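Local structure of CglIIR protein (Corynebacterium glutamicum, 6F1S) at residues A[69-74]-A[153-158]; A[55-60]-A[90-95]; A[100-103]-A[108-111]; A[37-42]-A[127-132]. The protein probably serves as the NTP-hydrolysing, helicase-like H subunit of the CglI restriction endonuclease, this chain being that subunit's C-terminal domain. All coordinates share one frame; numbering follows the deposited sequence.

Interaction 1: residues A[69-74]-A[153-158]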
loop_
_atom_site.group_PDB
_atom_site.type_symbol
_atom_site.label_atom_id
_atom_site.label_comp_id
_atom_site.label_asym_id
_atom_site.label_seq_id
_atom_site.Cartn_x
_atom_site.Cartn_y
_atom_site.Cartn_z
ATOM N N ASN A 69 -1.816 10.618 11.330
ATOM C CA ASN A 69 -2.605 9.875 12.307
ATOM C C ASN A 69 -3.320 8.692 11.671
ATOM O O ASN A 69 -3.673 7.726 12.352
ATOM C CB ASN A 69 -3.620 10.793 12.989
ATOM C CG ASN A 69 -2.961 11.794 13.913
ATOM O OD1 ASN A 69 -2.725 12.941 13.537
ATOM N ND2 ASN A 69 -2.650 11.361 15.128
ATOM N N ASP A 70 -3.531 8.777 10.362
ATOM C CA ASP A 70 -4.140 7.690 9.608
ATOM C C ASP A 70 -3.084 6.629 9.298
ATOM O O ASP A 70 -3.195 5.480 9.724
ATOM C CB ASP A 70 -4.778 8.230 8.324
ATOM C CG ASP A 70 -5.426 7.146 7.478
ATOM O OD1 ASP A 70 -5.646 6.020 7.977
ATOM O OD2 ASP A 70 -5.735 7.433 6.304
ATOM N N LEU A 71 -2.058 7.030 8.560
ATOM C CA LEU A 71 -0.955 6.142 8.236
ATOM C C LEU A 71 0.342 6.939 8.241
ATOM O O LEU A 71 0.518 7.868 7.453
ATOM C CB LEU A 71 -1.178 5.473 6.877
ATOM C CG LEU A 71 -0.116 4.448 6.482
ATOM C CD1 LEU A 71 -0.083 3.306 7.485
ATOM C CD2 LEU A 71 -0.357 3.925 5.073
ATOM N N ASP A 72 1.249 6.587 9.140
ATOM C CA ASP A 72 2.467 7.361 9.292
ATOM C C ASP A 72 3.527 6.893 8.300
ATOM O O ASP A 72 4.325 6.005 8.600
ATOM C CB ASP A 72 2.987 7.259 10.722
ATOM C CG ASP A 72 4.018 8.315 11.036
ATOM O OD1 ASP A 72 4.189 9.236 10.209
ATOM O OD2 ASP A 72 4.645 8.233 12.110
ATOM N N LEU A 73 3.527 7.497 7.118
ATOM C CA LEU A 73 4.418 7.071 6.049
ATOM C C LEU A 73 5.848 7.536 6.287
ATOM O O LEU A 73 6.792 6.859 5.897
ATOM C CB LEU A 73 3.910 7.572 4.696
ATOM C CG LEU A 73 2.746 6.739 4.161
ATOM C CD1 LEU A 73 2.201 7.306 2.863
ATOM C CD2 LEU A 73 3.197 5.302 3.978
ATOM N N ALA A 74 5.997 8.684 6.939
ATOM C CA ALA A 74 7.315 9.224 7.266
ATOM C C ALA A 74 8.111 8.259 8.139
ATOM O O ALA A 74 9.264 7.955 7.836
ATOM C CB ALA A 74 7.177 10.568 7.957
ATOM N N TRP A 153 -5.346 3.652 -5.243
ATOM C CA TRP A 153 -4.488 2.601 -4.712
ATOM C C TRP A 153 -4.433 2.780 -3.203
ATOM O O TRP A 153 -4.204 3.891 -2.720
ATOM C CB TRP A 153 -3.080 2.664 -5.302
ATOM C CG TRP A 153 -2.940 2.130 -6.688
ATOM C CD1 TRP A 153 -3.016 2.841 -7.848
ATOM C CD2 TRP A 153 -2.669 0.772 -7.069
ATOM N NE1 TRP A 153 -2.821 2.014 -8.927
ATOM C CE2 TRP A 153 -2.604 0.739 -8.477
ATOM C CE3 TRP A 153 -2.484 -0.419 -6.357
ATOM C CZ2 TRP A 153 -2.356 -0.435 -9.190
ATOM C CZ3 TRP A 153 -2.238 -1.586 -7.067
ATOM C CH2 TRP A 153 -2.177 -1.584 -8.468
ATOM N N VAL A 154 -4.659 1.703 -2.459
ATOM C CA VAL A 154 -4.610 1.773 -1.002
ATOM C C VAL A 154 -3.408 0.989 -0.466
ATOM O O VAL A 154 -3.255 -0.196 -0.755
ATOM C CB VAL A 154 -5.907 1.236 -0.369
ATOM C CG1 VAL A 154 -5.919 1.517 1.119
ATOM C CG2 VAL A 154 -7.126 1.856 -1.042
ATOM N N PRO A 155 -2.539 1.659 0.300
ATOM C CA PRO A 155 -1.335 1.011 0.827
ATOM C C PRO A 155 -1.532 0.336 2.187
ATOM O O PRO A 155 -2.216 0.859 3.059
ATOM C CB PRO A 155 -0.354 2.178 0.946
ATOM C CG PRO A 155 -1.241 3.339 1.295
ATOM C CD PRO A 155 -2.538 3.113 0.549
ATOM N N ASN A 156 -0.922 -0.829 2.347
ATOM C CA ASN A 156 -0.890 -1.530 3.620
ATOM C C ASN A 156 0.551 -1.908 3.904
ATOM O O ASN A 156 1.177 -2.602 3.115
ATOM C CB ASN A 156 -1.788 -2.773 3.591
ATOM C CG ASN A 156 -1.648 -3.632 4.840
ATOM O OD1 ASN A 156 -2.484 -3.575 5.742
ATOM N ND2 ASN A 156 -0.592 -4.438 4.895
ATOM N N ILE A 157 1.083 -1.432 5.022
ATOM C CA ILE A 157 2.480 -1.668 5.350
ATOM C C ILE A 157 2.614 -2.547 6.582
ATOM O O ILE A 157 1.728 -2.582 7.437
ATOM C CB ILE A 157 3.238 -0.347 5.592
ATOM C CG1 ILE A 157 2.593 0.418 6.748
ATOM C CG2 ILE A 157 3.253 0.504 4.325
ATOM C CD1 ILE A 157 3.258 1.733 7.068
ATOM N N LYS A 158 3.729 -3.262 6.658
ATOM C CA LYS A 158 4.013 -4.132 7.785
ATOM C C LYS A 158 5.520 -4.289 7.925
ATOM O O LYS A 158 6.191 -4.729 6.993
ATOM C CB LYS A 158 3.335 -5.491 7.599
ATOM C CG LYS A 158 3.592 -6.494 8.713
ATOM C CD LYS A 158 2.776 -7.763 8.476
ATOM C CE LYS A 158 2.978 -8.779 9.583
ATOM N NZ LYS A 158 4.318 -9.414 9.500
#

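Interaction 2: residues A[55-60]-A[90-95]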
loop_
_atom_site.group_PDB
_atom_site.type_symbol
_atom_site.label_atom_id
_atom_site.label_comp_id
_atom_site.label_asym_id
_atom_site.label_seq_id
_atom_site.Cartn_x
_atom_site.Cartn_y
_atom_site.Cartn_z
ATOM N N ARG A 55 14.874 2.033 -2.040
ATOM C CA ARG A 55 14.717 3.332 -2.673
ATOM C C ARG A 55 13.511 3.374 -3.615
ATOM O O ARG A 55 12.857 4.413 -3.762
ATOM C CB ARG A 55 15.991 3.704 -3.429
ATOM C CG ARG A 55 15.905 5.035 -4.131
ATOM C CD ARG A 55 17.151 5.326 -4.937
ATOM N NE ARG A 55 16.999 6.547 -5.719
ATOM C CZ ARG A 55 17.933 7.035 -6.527
ATOM N NH1 ARG A 55 19.094 6.405 -6.658
ATOM N NH2 ARG A 55 17.704 8.152 -7.202
ATOM N N ALA A 56 13.208 2.243 -4.245
ATOM C CA ALA A 56 12.101 2.187 -5.194
ATOM C C ALA A 56 10.770 2.189 -4.455
ATOM O O ALA A 56 9.806 2.816 -4.894
ATOM C CB ALA A 56 12.220 0.963 -6.084
ATOM N N ILE A 57 10.729 1.476 -3.335
ATOM C CA ILE A 57 9.601 1.520 -2.414
ATOM C C ILE A 57 9.318 2.945 -1.949
ATOM O O ILE A 57 8.174 3.408 -2.007
ATOM C CB ILE A 57 9.854 0.636 -1.175
ATOM C CG1 ILE A 57 9.581 -0.827 -1.498
ATOM C CG2 ILE A 57 8.961 1.054 -0.027
ATOM C CD1 ILE A 57 8.109 -1.158 -1.607
ATOM N N ILE A 58 10.364 3.628 -1.479
ATOM C CA ILE A 58 10.229 4.992 -0.972
ATOM C C ILE A 58 9.585 5.892 -2.017
ATOM O O ILE A 58 8.660 6.649 -1.724
ATOM C CB ILE A 58 11.588 5.604 -0.587
ATOM C CG1 ILE A 58 12.293 4.762 0.471
ATOM C CG2 ILE A 58 11.404 7.029 -0.103
ATOM C CD1 ILE A 58 11.531 4.633 1.744
ATOM N N THR A 59 10.097 5.792 -3.238
ATOM C CA THR A 59 9.642 6.603 -4.360
ATOM C C THR A 59 8.151 6.420 -4.602
ATOM O O THR A 59 7.434 7.381 -4.883
ATOM C CB THR A 59 10.423 6.250 -5.643
ATOM O OG1 THR A 59 11.825 6.443 -5.412
ATOM C CG2 THR A 59 9.973 7.116 -6.812
ATOM N N ILE A 60 7.697 5.176 -4.493
ATOM C CA ILE A 60 6.288 4.842 -4.662
ATOM C C ILE A 60 5.461 5.412 -3.513
ATOM O O ILE A 60 4.397 5.994 -3.728
ATOM C CB ILE A 60 6.092 3.315 -4.747
ATOM C CG1 ILE A 60 6.629 2.795 -6.085
ATOM C CG2 ILE A 60 4.632 2.939 -4.553
ATOM C CD1 ILE A 60 6.755 1.294 -6.152
ATOM N N LEU A 90 19.048 -6.317 2.290
ATOM C CA LEU A 90 17.635 -6.536 2.585
ATOM C C LEU A 90 16.727 -5.813 1.591
ATOM O O LEU A 90 16.919 -4.633 1.294
ATOM C CB LEU A 90 17.305 -6.092 4.009
ATOM C CG LEU A 90 15.863 -6.370 4.439
ATOM C CD1 LEU A 90 15.558 -7.862 4.340
ATOM C CD2 LEU A 90 15.604 -5.851 5.847
ATOM N N THR A 91 15.744 -6.540 1.070
ATOM C CA THR A 91 14.787 -5.965 0.139
ATOM C C THR A 91 13.383 -5.981 0.737
ATOM O O THR A 91 13.093 -6.746 1.660
ATOM C CB THR A 91 14.776 -6.717 -1.217
ATOM O OG1 THR A 91 14.485 -8.104 -1.002
ATOM C CG2 THR A 91 16.121 -6.591 -1.915
ATOM N N ALA A 92 12.517 -5.126 0.210
ATOM C CA ALA A 92 11.121 -5.125 0.606
ATOM C C ALA A 92 10.329 -6.049 -0.302
ATOM O O ALA A 92 10.708 -6.286 -1.451
ATOM C CB ALA A 92 10.547 -3.713 0.568
ATOM N N ARG A 93 9.239 -6.585 0.230
ATOM C CA ARG A 93 8.303 -7.373 -0.557
ATOM C C ARG A 93 7.108 -6.498 -0.928
ATOM O O ARG A 93 6.575 -5.767 -0.089
ATOM C CB ARG A 93 7.857 -8.614 0.219
ATOM C CG ARG A 93 6.968 -9.571 -0.560
ATOM C CD ARG A 93 6.660 -10.798 0.276
ATOM N NE ARG A 93 5.779 -11.743 -0.403
ATOM C CZ ARG A 93 5.217 -12.797 0.184
ATOM N NH1 ARG A 93 5.439 -13.044 1.470
ATOM N NH2 ARG A 93 4.428 -13.602 -0.516
HETATM N N MSE A 94 6.704 -6.555 -2.191
HETATM C CA MSE A 94 5.582 -5.748 -2.651
HETATM C C MSE A 94 4.536 -6.601 -3.359
HETATM O O MSE A 94 4.848 -7.370 -4.277
HETATM C CB MSE A 94 6.051 -4.620 -3.575
HETATM C CG MSE A 94 4.916 -3.681 -3.972
HETATM SE SE MSE A 94 5.480 -1.988 -4.785
HETATM C CE MSE A 94 5.888 -2.624 -6.584
ATOM N N VAL A 95 3.293 -6.454 -2.911
ATOM C CA VAL A 95 2.170 -7.181 -3.474
ATOM C C VAL A 95 1.175 -6.191 -4.074
ATOM O O VAL A 95 0.713 -5.271 -3.397
ATOM C CB VAL A 95 1.480 -8.066 -2.409
ATOM C CG1 VAL A 95 0.251 -8.754 -2.978
ATOM C CG2 VAL A 95 2.468 -9.091 -1.853
#

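Interaction 3: residues A[100-103]-A[108-111]. With EDO (1,2-ethanediol), chain C.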
loop_
_atom_site.group_PDB
_atom_site.type_symbol
_atom_site.label_atom_id
_atom_site.label_comp_id
_atom_site.label_asym_id
_atom_site.label_seq_id
_atom_site.Cartn_x
_atom_site.Cartn_y
_atom_site.Cartn_z
ATOM N N ARG A 100 -9.922 -4.900 -6.946
ATOM C CA ARG A 100 -10.406 -4.995 -5.575
ATOM C C ARG A 100 -11.680 -4.186 -5.413
ATOM O O ARG A 100 -11.851 -3.144 -6.049
ATOM C CB ARG A 100 -9.339 -4.524 -4.581
ATOM C CG ARG A 100 -8.029 -5.317 -4.625
ATOM C CD ARG A 100 -8.228 -6.804 -4.333
ATOM N NE ARG A 100 -8.693 -7.539 -5.507
ATOM C CZ ARG A 100 -9.245 -8.747 -5.470
ATOM N NH1 ARG A 100 -9.391 -9.376 -4.312
ATOM N NH2 ARG A 100 -9.649 -9.327 -6.596
ATOM N N LYS A 101 -12.582 -4.684 -4.572
ATOM C CA LYS A 101 -13.850 -4.010 -4.306
ATOM C C LYS A 101 -14.067 -3.848 -2.810
ATOM O O LYS A 101 -14.713 -4.674 -2.172
ATOM C CB LYS A 101 -15.012 -4.784 -4.921
ATOM C CG LYS A 101 -14.973 -4.857 -6.426
ATOM C CD LYS A 101 -15.274 -3.509 -7.038
ATOM C CE LYS A 101 -15.388 -3.618 -8.547
ATOM N NZ LYS A 101 -15.950 -2.374 -9.132
ATOM N N VAL A 102 -13.506 -2.781 -2.259
ATOM C CA VAL A 102 -13.621 -2.478 -0.843
ATOM C C VAL A 102 -14.098 -1.038 -0.703
ATOM O O VAL A 102 -13.560 -0.139 -1.346
ATOM C CB VAL A 102 -12.270 -2.667 -0.110
ATOM C CG1 VAL A 102 -12.403 -2.336 1.365
ATOM C CG2 VAL A 102 -11.741 -4.086 -0.304
ATOM N N ASN A 103 -15.116 -0.807 0.114
ATOM C CA ASN A 103 -15.581 0.560 0.307
ATOM C C ASN A 103 -14.710 1.302 1.299
ATOM O O ASN A 103 -14.086 0.703 2.169
ATOM C CB ASN A 103 -17.035 0.587 0.772
ATOM C CG ASN A 103 -18.000 0.188 -0.322
ATOM O OD1 ASN A 103 -18.182 0.913 -1.301
ATOM N ND2 ASN A 103 -18.630 -0.969 -0.162
ATOM N N ALA A 108 -11.355 -2.007 7.259
ATOM C CA ALA A 108 -10.517 -3.121 6.821
ATOM C C ALA A 108 -10.195 -3.010 5.339
ATOM O O ALA A 108 -10.917 -2.345 4.590
ATOM C CB ALA A 108 -11.203 -4.445 7.112
ATOM N N LEU A 109 -9.116 -3.661 4.918
ATOM C CA LEU A 109 -8.705 -3.625 3.516
ATOM C C LEU A 109 -8.455 -5.017 2.946
ATOM O O LEU A 109 -9.061 -5.406 1.953
ATOM C CB LEU A 109 -7.436 -2.784 3.343
ATOM C CG LEU A 109 -6.933 -2.696 1.900
ATOM C CD1 LEU A 109 -7.946 -1.944 1.039
ATOM C CD2 LEU A 109 -5.553 -2.046 1.829
ATOM N N LEU A 110 -7.560 -5.758 3.593
ATOM C CA LEU A 110 -7.032 -7.012 3.060
ATOM C C LEU A 110 -8.036 -8.155 2.961
ATOM O O LEU A 110 -8.921 -8.313 3.803
ATOM C CB LEU A 110 -5.846 -7.476 3.911
ATOM C CG LEU A 110 -4.689 -6.488 4.043
ATOM C CD1 LEU A 110 -3.584 -7.093 4.899
ATOM C CD2 LEU A 110 -4.167 -6.080 2.664
ATOM N N SER A 111 -7.866 -8.942 1.905
ATOM C CA SER A 111 -8.570 -10.197 1.691
ATOM C C SER A 111 -8.078 -11.257 2.680
ATOM O O SER A 111 -7.009 -11.094 3.275
ATOM C CB SER A 111 -8.339 -10.678 0.260
ATOM O OG SER A 111 -7.067 -11.297 0.167
HETATM C C1 EDO C . -10.211 -7.820 -0.867
HETATM O O1 EDO C . -10.746 -7.744 0.464
HETATM C C2 EDO C . -11.214 -8.459 -1.823
HETATM O O2 EDO C . -11.821 -7.456 -2.650
HETATM O O HOH W 1 -11.768 0.490 3.953
#

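Interaction 4: residues A[37-42]-A[127-132]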
loop_
_atom_site.group_PDB
_atom_site.type_symbol
_atom_site.label_atom_id
_atom_site.label_comp_id
_atom_site.label_asym_id
_atom_site.label_seq_id
_atom_site.Cartn_x
_atom_site.Cartn_y
_atom_site.Cartn_z
ATOM N N LYS A 37 -0.359 4.320 -13.918
ATOM C CA LYS A 37 0.418 3.880 -15.074
ATOM C C LYS A 37 1.710 3.196 -14.627
ATOM O O LYS A 37 2.099 2.159 -15.163
ATOM C CB LYS A 37 0.739 5.070 -15.983
ATOM C CG LYS A 37 1.405 4.710 -17.304
ATOM C CD LYS A 37 1.951 5.956 -17.998
ATOM C CE LYS A 37 2.342 5.680 -19.445
ATOM N NZ LYS A 37 1.146 5.438 -20.303
ATOM N N LYS A 38 2.360 3.790 -13.633
ATOM C CA LYS A 38 3.611 3.276 -13.086
ATOM C C LYS A 38 3.441 1.906 -12.422
ATOM O O LYS A 38 4.189 0.973 -12.716
ATOM C CB LYS A 38 4.190 4.284 -12.088
ATOM C CG LYS A 38 5.207 3.715 -11.110
ATOM C CD LYS A 38 6.633 3.831 -11.628
ATOM C CE LYS A 38 7.646 3.697 -10.492
ATOM N NZ LYS A 38 7.504 4.791 -9.486
ATOM N N LEU A 39 2.454 1.789 -11.537
ATOM C CA LEU A 39 2.226 0.541 -10.811
ATOM C C LEU A 39 1.732 -0.572 -11.737
ATOM O O LEU A 39 2.145 -1.725 -11.606
ATOM C CB LEU A 39 1.232 0.755 -9.661
ATOM C CG LEU A 39 1.719 1.629 -8.497
ATOM C CD1 LEU A 39 0.648 1.760 -7.420
ATOM C CD2 LEU A 39 3.007 1.077 -7.899
ATOM N N LEU A 40 0.860 -0.225 -12.681
ATOM C CA LEU A 40 0.357 -1.211 -13.634
ATOM C C LEU A 40 1.441 -1.679 -14.610
ATOM O O LEU A 40 1.441 -2.837 -15.028
ATOM C CB LEU A 40 -0.837 -0.650 -14.405
ATOM C CG LEU A 40 -2.120 -0.481 -13.587
ATOM C CD1 LEU A 40 -3.230 0.100 -14.449
ATOM C CD2 LEU A 40 -2.552 -1.803 -12.956
ATOM N N ALA A 41 2.364 -0.788 -14.970
ATOM C CA ALA A 41 3.492 -1.184 -15.813
ATOM C C ALA A 41 4.418 -2.106 -15.032
ATOM O O ALA A 41 5.004 -3.027 -15.594
ATOM C CB ALA A 41 4.254 0.024 -16.320
ATOM N N TYR A 42 4.544 -1.853 -13.733
ATOM C CA TYR A 42 5.369 -2.696 -12.874
ATOM C C TYR A 42 4.743 -4.083 -12.749
ATOM O O TYR A 42 5.436 -5.096 -12.855
ATOM C CB TYR A 42 5.547 -2.062 -11.487
ATOM C CG TYR A 42 6.500 -2.809 -10.577
ATOM C CD1 TYR A 42 6.102 -3.965 -9.916
ATOM C CD2 TYR A 42 7.799 -2.352 -10.370
ATOM C CE1 TYR A 42 6.967 -4.654 -9.091
ATOM C CE2 TYR A 42 8.674 -3.034 -9.540
ATOM C CZ TYR A 42 8.253 -4.184 -8.903
ATOM O OH TYR A 42 9.113 -4.869 -8.078
ATOM N N LEU A 127 4.906 -4.244 1.630
ATOM C CA LEU A 127 3.947 -3.269 1.111
ATOM C C LEU A 127 2.912 -3.969 0.237
ATOM O O LEU A 127 3.249 -4.591 -0.773
ATOM C CB LEU A 127 4.650 -2.165 0.311
ATOM C CG LEU A 127 3.761 -1.146 -0.425
ATOM C CD1 LEU A 127 3.005 -0.248 0.550
ATOM C CD2 LEU A 127 4.551 -0.300 -1.429
ATOM N N ILE A 128 1.652 -3.878 0.639
ATOM C CA ILE A 128 0.558 -4.414 -0.156
ATOM C C ILE A 128 -0.255 -3.256 -0.723
ATOM O O ILE A 128 -0.725 -2.401 0.026
ATOM C CB ILE A 128 -0.353 -5.342 0.679
ATOM C CG1 ILE A 128 0.466 -6.482 1.298
ATOM C CG2 ILE A 128 -1.491 -5.879 -0.167
ATOM C CD1 ILE A 128 -0.367 -7.475 2.119
ATOM N N LEU A 129 -0.408 -3.219 -2.042
ATOM C CA LEU A 129 -1.188 -2.165 -2.684
ATOM C C LEU A 129 -2.455 -2.737 -3.324
ATOM O O LEU A 129 -2.397 -3.669 -4.124
ATOM C CB LEU A 129 -0.340 -1.424 -3.726
ATOM C CG LEU A 129 0.742 -0.500 -3.151
ATOM C CD1 LEU A 129 1.775 -0.088 -4.199
ATOM C CD2 LEU A 129 0.119 0.726 -2.527
ATOM N N TYR A 130 -3.600 -2.180 -2.942
ATOM C CA TYR A 130 -4.889 -2.593 -3.485
ATOM C C TYR A 130 -5.430 -1.540 -4.440
ATOM O O TYR A 130 -5.590 -0.376 -4.058
ATOM C CB TYR A 130 -5.910 -2.833 -2.367
ATOM C CG TYR A 130 -5.969 -4.249 -1.832
ATOM C CD1 TYR A 130 -4.846 -5.059 -1.826
ATOM C CD2 TYR A 130 -7.158 -4.772 -1.328
ATOM C CE1 TYR A 130 -4.897 -6.349 -1.329
ATOM C CE2 TYR A 130 -7.218 -6.062 -0.837
ATOM C CZ TYR A 130 -6.082 -6.847 -0.842
ATOM O OH TYR A 130 -6.117 -8.135 -0.357
ATOM N N ARG A 131 -5.710 -1.946 -5.676
ATOM C CA ARG A 131 -6.298 -1.041 -6.659
ATOM C C ARG A 131 -7.812 -1.182 -6.651
ATOM O O ARG A 131 -8.345 -2.246 -6.939
ATOM C CB ARG A 131 -5.742 -1.313 -8.060
ATOM C CG ARG A 131 -6.046 -0.227 -9.095
ATOM C CD ARG A 131 -5.595 -0.658 -10.486
ATOM N NE ARG A 131 -5.717 0.410 -11.473
ATOM C CZ ARG A 131 -6.822 0.658 -12.169
ATOM N NH1 ARG A 131 -7.908 -0.082 -11.979
ATOM N NH2 ARG A 131 -6.844 1.650 -13.050
ATOM N N ILE A 132 -8.502 -0.100 -6.311
ATOM C CA ILE A 132 -9.957 -0.113 -6.225
ATOM C C ILE A 132 -10.562 0.855 -7.226
ATOM O O ILE A 132 -10.230 2.041 -7.230
ATOM C CB ILE A 132 -10.442 0.253 -4.814
ATOM C CG1 ILE A 132 -9.887 -0.737 -3.795
ATOM C CG2 ILE A 132 -11.967 0.290 -4.760
ATOM C CD1 ILE A 132 -10.168 -0.357 -2.360
#

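Interaction 1: residues A[69-74]-A[153-158]
Leu71 faces strand 153-158 with its isobutyl fork, and each prong meets a different residue of that strand. CD1 takes the isoleucine, lying 3.7 Å from Ile157 CD1 and 4.0 Å from Ile157 CG1; CD2 takes the proline, 3.9 Å from Pro155 CG. Against both partners Leu71 runs at a slant, neither alongside nor end-on, so the fork straddles two strand residues that stand on the same side of the backbone. Its reach comes from a first torsion that sends CG opposite the backbone N (chi1 -176°). Ile157 replies with CG1 wedged between its own N and carbonyl carbon (chi1 60°), and the extended second torsion carries CD1 outward to meet the leucine.

The geometry is that of a loop packed on one face of a mixed five-stranded sheet, where strand 152-158 runs between strands 21-23 and 126-132. With 9.0 Å between Leu71 CA and Asn156 CA, the interval is bridged mainly by side chains. Asn156 points to the other side of the sheet, where its ND2 bonds Asn21 OD1.

The loop leads directly into helix 73-86. Asp72, centre of an inverse gamma turn, occupies the N-cap position, and its OD2 is bonded to Thr75 OG1. Leu73, the first helical residue, packs on Phe64. On the other flank the carboxylate of Asp70 accepts from the backbone N atoms of Ala25 and Asp26, tying the loop to the chain just past strand 21-23.

Interaction 2: residues A[55-60]-A[90-95]
Ile57 and Ile60 of the helix meet Ala92 and Met94 of the strand without any ring or amide between them; the flat group to note is the Arg55 peptide carbonyl inside the helix. This is helix-on-sheet packing in an alpha/beta domain: helix 54-61 lies over the sheet strand 92-100, the local axes 9.7 Å apart at closest approach and inclined at 46°. The oxygen of that carbonyl is gripped from opposite faces of its plane, by Thr59 N in the helical bond (3.1 Å to Arg55 O) and by Thr59 OG1 at 2.8 Å from the same oxygen. The hydroxyl comes in tilted from the plane, with a C=O...OG1 angle of 151°.

The closest backbone pair is Ile57 and Ala92, and there Ile57 CG1 rests 3.7 Å from the methyl of Ala92, CB. Helix 73-86 touches Ile57 as well, through Leu80. Arg93, between the two strand contacts, points away and forms salt bridges to Asp49 and Glu121.

Farther along, the packing becomes end-on. Met94, here selenomethionine, bends at its last torsion (chi3 78°), and its terminus reaches tip to tip toward Ile60. Ile57 CD1 stands beside the same selenium at 4.2 Å, whereas Ile60 CD1 comes to 3.8 Å from Met94 SE and 4.0 Å from Met94 CE.

Interaction 3: residues A[100-103]-A[108-111]
Val102 is the side chain that fills the space between the two legs of this loop, and each of its methyls is set against a backbone oxygen. CG1 lies 3.6 Å from Ala108 O, while CG2 lies 3.7 Å from Leu109 O; these are van der Waals contacts. With CG1 trans to N (chi1 180°), the isopropyl group splits its methyls between the two carbonyls. Leu109 adds a looser apolar touch, its CD1 standing 4.5 Å from Val102 CG1.

Small molecules make the polar bridges. At one end a water donates to both Asn103 O (2.9 Å) and Ala108 O (3.0 Å). At the other a 1,2-ethanediol, probably from the crystallisation liquor, gives a hydrogen bond from its O1 to Leu109 O at 3.2 Å and accepts a weak, nearly straight one from Lys101 N through O2. The Arg100 guanidinium approaches this diol obliquely, and Ser111 CB packs 3.6 Å from its C1.

Farther out, each leg has its own bonds to the body of the domain. Val102 O accepts from Trp147 NE1, and Lys101 NZ bonds Glu133 O. Ser111 N is bonded to Tyr130 OH on the sheet, and as N-cap of helix 112-120 the serine turns OG onto Asp114 N.

Across the contact itself, the direct touch is one valine against two carbonyl oxygens and, more loosely, a leucine methyl. The polar links between the legs run through a water and a crystallisation diol, and the diol link need not exist in solution.

Interaction 4: residues A[37-42]-A[127-132]
Arg131, crossed by Leu40, gives its NE to Asp36 OD1 in a salt bridge, and that same oxygen also accepts from Trp153 NE1. The setting is helix-on-sheet packing: helix 32-46 lies on a face of the mixed sheet, over strand 126-132, with Leu39 CA and Leu129 CA the closest backbone pair at 9.2 Å. NH1 of the arginine forms a second salt bridge, to Glu133 OE1, so the guanidinium is held between acids that sit just before segment 37-42 and just after segment 127-132. Bonded at both NE and NH1, the group is restricted in its rotation.

At the partly exposed end of the contact, Leu40 meets the arginine at about a right angle. Its CD1 is 3.9 Å from Arg131 NE, and the methyl stands obliquely to the guanidinium; its CD2 lies 4.1 Å from Arg131 CD. The first torsion of Arg131, -167°, swings CG away from N, and the chain, extended from CG to NE, spans the distance to the helix. A formic acid molecule, probably from the crystallisation liquor, lies about 4 Å from this side chain.

Deeper in, the contact is purely apolar. Leu39 also packs on Trp153 and on Ile60, which places it where two helices and two strands converge. It crosses Leu129 roughly at right angles, with both prongs against one methyl: Leu129 CD1 is 3.9 Å from Leu39 CD1 and 4.1 Å from Leu39 CD2.

Overall arrangement
Interactions 1, 2 and 4 lie on one face of the mixed sheet, on strands 152-158, 92-100 and 126-132, the last lying between the other two; their centres are 12 to 14 Å apart. Backbone hydrogen bonds join interaction 4 to both, as at Val154 N to Tyr130 O (2.8 Å) and Val95 O to Leu129 N (2.7 Å). Interaction 3 sits across the sheet, where Leu109 packs on Val154, and is 22 Å from interaction 2. Along the chain, interactions 2 and 3 follow in series within the loop closed by interaction 4, which interaction 1 crosses, so sequence-distant helices and loops are gathered round a single sheet in this C-terminal domain.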